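Local coordinates for protein 2-oxo-1,2-dihydroquinoline 8-monooxygenase, oxygenase component (Pseudomonas putida, PDB 1Z01) that probably hydroxylates 2-oxo-1,2-dihydroquinoline as the oxygenase component of a Rieske-type monooxygenase, carrying a [2Fe-2S] cluster and a mononuclear iron, at residues 187-192 with 311-316. Sequence-based numbering, arbitrary orientation.
Sequences SSPSVL and HVVQYE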
loop_
_atom_site.group_PDB
_atom_site.type_symbol
_atom_site.label_atom_id
_atom_site.label_comp_id
_atom_site.label_asym_id
_atom_site.label_seq_id
_atom_site.Cartn_x
_atom_site.Cartn_y
_atom_site.Cartn_z
ATOM N N SER A 187 23.597 2.953 42.283
ATOM C CA SER A 187 22.835 1.894 41.633
ATOM C C SER A 187 21.550 2.341 40.947
ATOM O O SER A 187 20.802 3.170 41.462
ATOM C CB SER A 187 22.508 0.796 42.643
ATOM O OG SER A 187 23.685 0.119 43.048
ATOM N N SER A 188 21.299 1.777 39.771
ATOM C CA SER A 188 20.089 2.088 39.016
ATOM C C SER A 188 18.953 1.217 39.533
ATOM O O SER A 188 19.134 0.013 39.761
ATOM C CB SER A 188 20.294 1.805 37.524
ATOM O OG SER A 188 21.207 2.717 36.938
ATOM N N PRO A 189 17.765 1.814 39.727
ATOM C CA PRO A 189 16.583 1.108 40.215
ATOM C C PRO A 189 15.954 0.268 39.111
ATOM O O PRO A 189 16.190 0.496 37.922
ATOM C CB PRO A 189 15.668 2.241 40.658
ATOM C CG PRO A 189 15.975 3.309 39.660
ATOM C CD PRO A 189 17.492 3.256 39.586
ATOM N N SER A 190 15.149 -0.704 39.521
ATOM C CA SER A 190 14.463 -1.587 38.596
ATOM C C SER A 190 12.971 -1.301 38.666
ATOM O O SER A 190 12.481 -0.739 39.640
ATOM C CB SER A 190 14.729 -3.041 38.983
ATOM O OG SER A 190 13.983 -3.937 38.178
ATOM N N VAL A 191 12.248 -1.670 37.621
ATOM C CA VAL A 191 10.808 -1.465 37.610
ATOM C C VAL A 191 10.225 -2.364 38.700
ATOM O O VAL A 191 9.108 -2.141 39.180
ATOM C CB VAL A 191 10.206 -1.849 36.237
ATOM C CG1 VAL A 191 8.695 -1.593 36.233
ATOM C CG2 VAL A 191 10.907 -1.043 35.126
ATOM N N LEU A 192 11.000 -3.370 39.099
ATOM C CA LEU A 192 10.570 -4.317 40.121
ATOM C C LEU A 192 10.759 -3.830 41.559
ATOM O O LEU A 192 10.185 -4.394 42.489
ATOM C CB LEU A 192 11.307 -5.642 39.933
ATOM C CG LEU A 192 10.922 -6.477 38.707
ATOM C CD1 LEU A 192 11.818 -7.697 38.611
ATOM C CD2 LEU A 192 9.466 -6.902 38.826
ATOM N N HIS A 311 20.591 8.306 40.086
ATOM C CA HIS A 311 19.406 7.708 40.685
ATOM C C HIS A 311 18.284 7.477 39.677
ATOM O O HIS A 311 17.277 6.845 39.995
ATOM C CB HIS A 311 18.915 8.573 41.849
ATOM C CG HIS A 311 19.920 8.716 42.949
ATOM N ND1 HIS A 311 20.254 9.933 43.504
ATOM C CD2 HIS A 311 20.684 7.794 43.578
ATOM C CE1 HIS A 311 21.183 9.753 44.426
ATOM N NE2 HIS A 311 21.461 8.463 44.490
ATOM N N VAL A 312 18.463 7.986 38.461
ATOM C CA VAL A 312 17.471 7.815 37.402
ATOM C C VAL A 312 18.044 6.875 36.332
ATOM O O VAL A 312 19.230 6.951 35.997
ATOM C CB VAL A 312 17.112 9.159 36.727
ATOM C CG1 VAL A 312 15.977 8.949 35.736
ATOM C CG2 VAL A 312 16.719 10.190 37.773
ATOM N N VAL A 313 17.204 5.990 35.804
ATOM C CA VAL A 313 17.636 5.044 34.785
ATOM C C VAL A 313 16.638 5.019 33.625
ATOM O O VAL A 313 15.433 5.196 33.827
ATOM C CB VAL A 313 17.775 3.612 35.375
ATOM C CG1 VAL A 313 16.433 3.117 35.897
ATOM C CG2 VAL A 313 18.308 2.661 34.327
ATOM N N GLN A 314 17.144 4.809 32.411
ATOM C CA GLN A 314 16.285 4.747 31.231
ATOM C C GLN A 314 16.210 3.332 30.668
ATOM O O GLN A 314 17.229 2.668 30.493
ATOM C CB GLN A 314 16.789 5.695 30.137
ATOM C CG GLN A 314 15.869 5.775 28.907
ATOM C CD GLN A 314 16.264 6.899 27.954
ATOM O OE1 GLN A 314 16.549 8.018 28.385
ATOM N NE2 GLN A 314 16.268 6.610 26.652
ATOM N N TYR A 315 14.994 2.875 30.389
ATOM C CA TYR A 315 14.788 1.543 29.833
ATOM C C TYR A 315 14.038 1.683 28.519
ATOM O O TYR A 315 13.142 2.513 28.402
ATOM C CB TYR A 315 13.950 0.669 30.778
ATOM C CG TYR A 315 14.626 0.286 32.076
ATOM C CD1 TYR A 315 14.153 0.761 33.301
ATOM C CD2 TYR A 315 15.732 -0.558 32.081
ATOM C CE1 TYR A 315 14.766 0.405 34.495
ATOM C CE2 TYR A 315 16.355 -0.923 33.276
ATOM C CZ TYR A 315 15.871 -0.440 34.473
ATOM O OH TYR A 315 16.507 -0.789 35.638
ATOM N N GLU A 316 14.407 0.865 27.540
ATOM C CA GLU A 316 13.742 0.886 26.251
ATOM C C GLU A 316 13.439 -0.530 25.793
ATOM O O GLU A 316 14.198 -1.464 26.061
ATOM C CB GLU A 316 14.602 1.579 25.194
ATOM C CG GLU A 316 15.062 2.969 25.590
ATOM C CD GLU A 316 15.666 3.743 24.443
ATOM O OE1 GLU A 316 16.149 3.124 23.476
ATOM O OE2 GLU A 316 15.678 4.983 24.516
HETATM O O HOH W 1 20.701 5.020 37.775
#
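The ring of Tyr315 meets the carbonyl oxygen of Pro189 at its edge, close to the ring plane, while CG2 of Val313, two residues earlier on the same strand, sits 3.9 Å above one face, offset toward the rim. Val191 comes to the ring obliquely, its CG2 4.1 Å from Tyr315 CD1. The phenol donates its hydrogen to the proline carbonyl, with Tyr315 OH 2.6 Å from Pro189 O and tilted 22° from the carbonyl plane, a short bond that fixes the end of the side chain on the loop backbone. The loop, which leads into strand 196-206, runs over strand 313-320 of the antiparallel sheet in the C-terminal catalytic domain, whose fold is Bet v 1-like. Val313 packs against Ser188 and Pro189: its CG1 lies between its own backbone N and carbonyl carbon (chi1 62°), which brings it 3.8 Å from Pro189 CG, and its CB is 3.8 Å from Ser188 CB. Pro189 also touches Val335 of the adjacent strand 325-335. Beside Ser188 a water bridges the segments, 2.5 Å from Ser188 OG and donating to Val312 O at 3.0 Å.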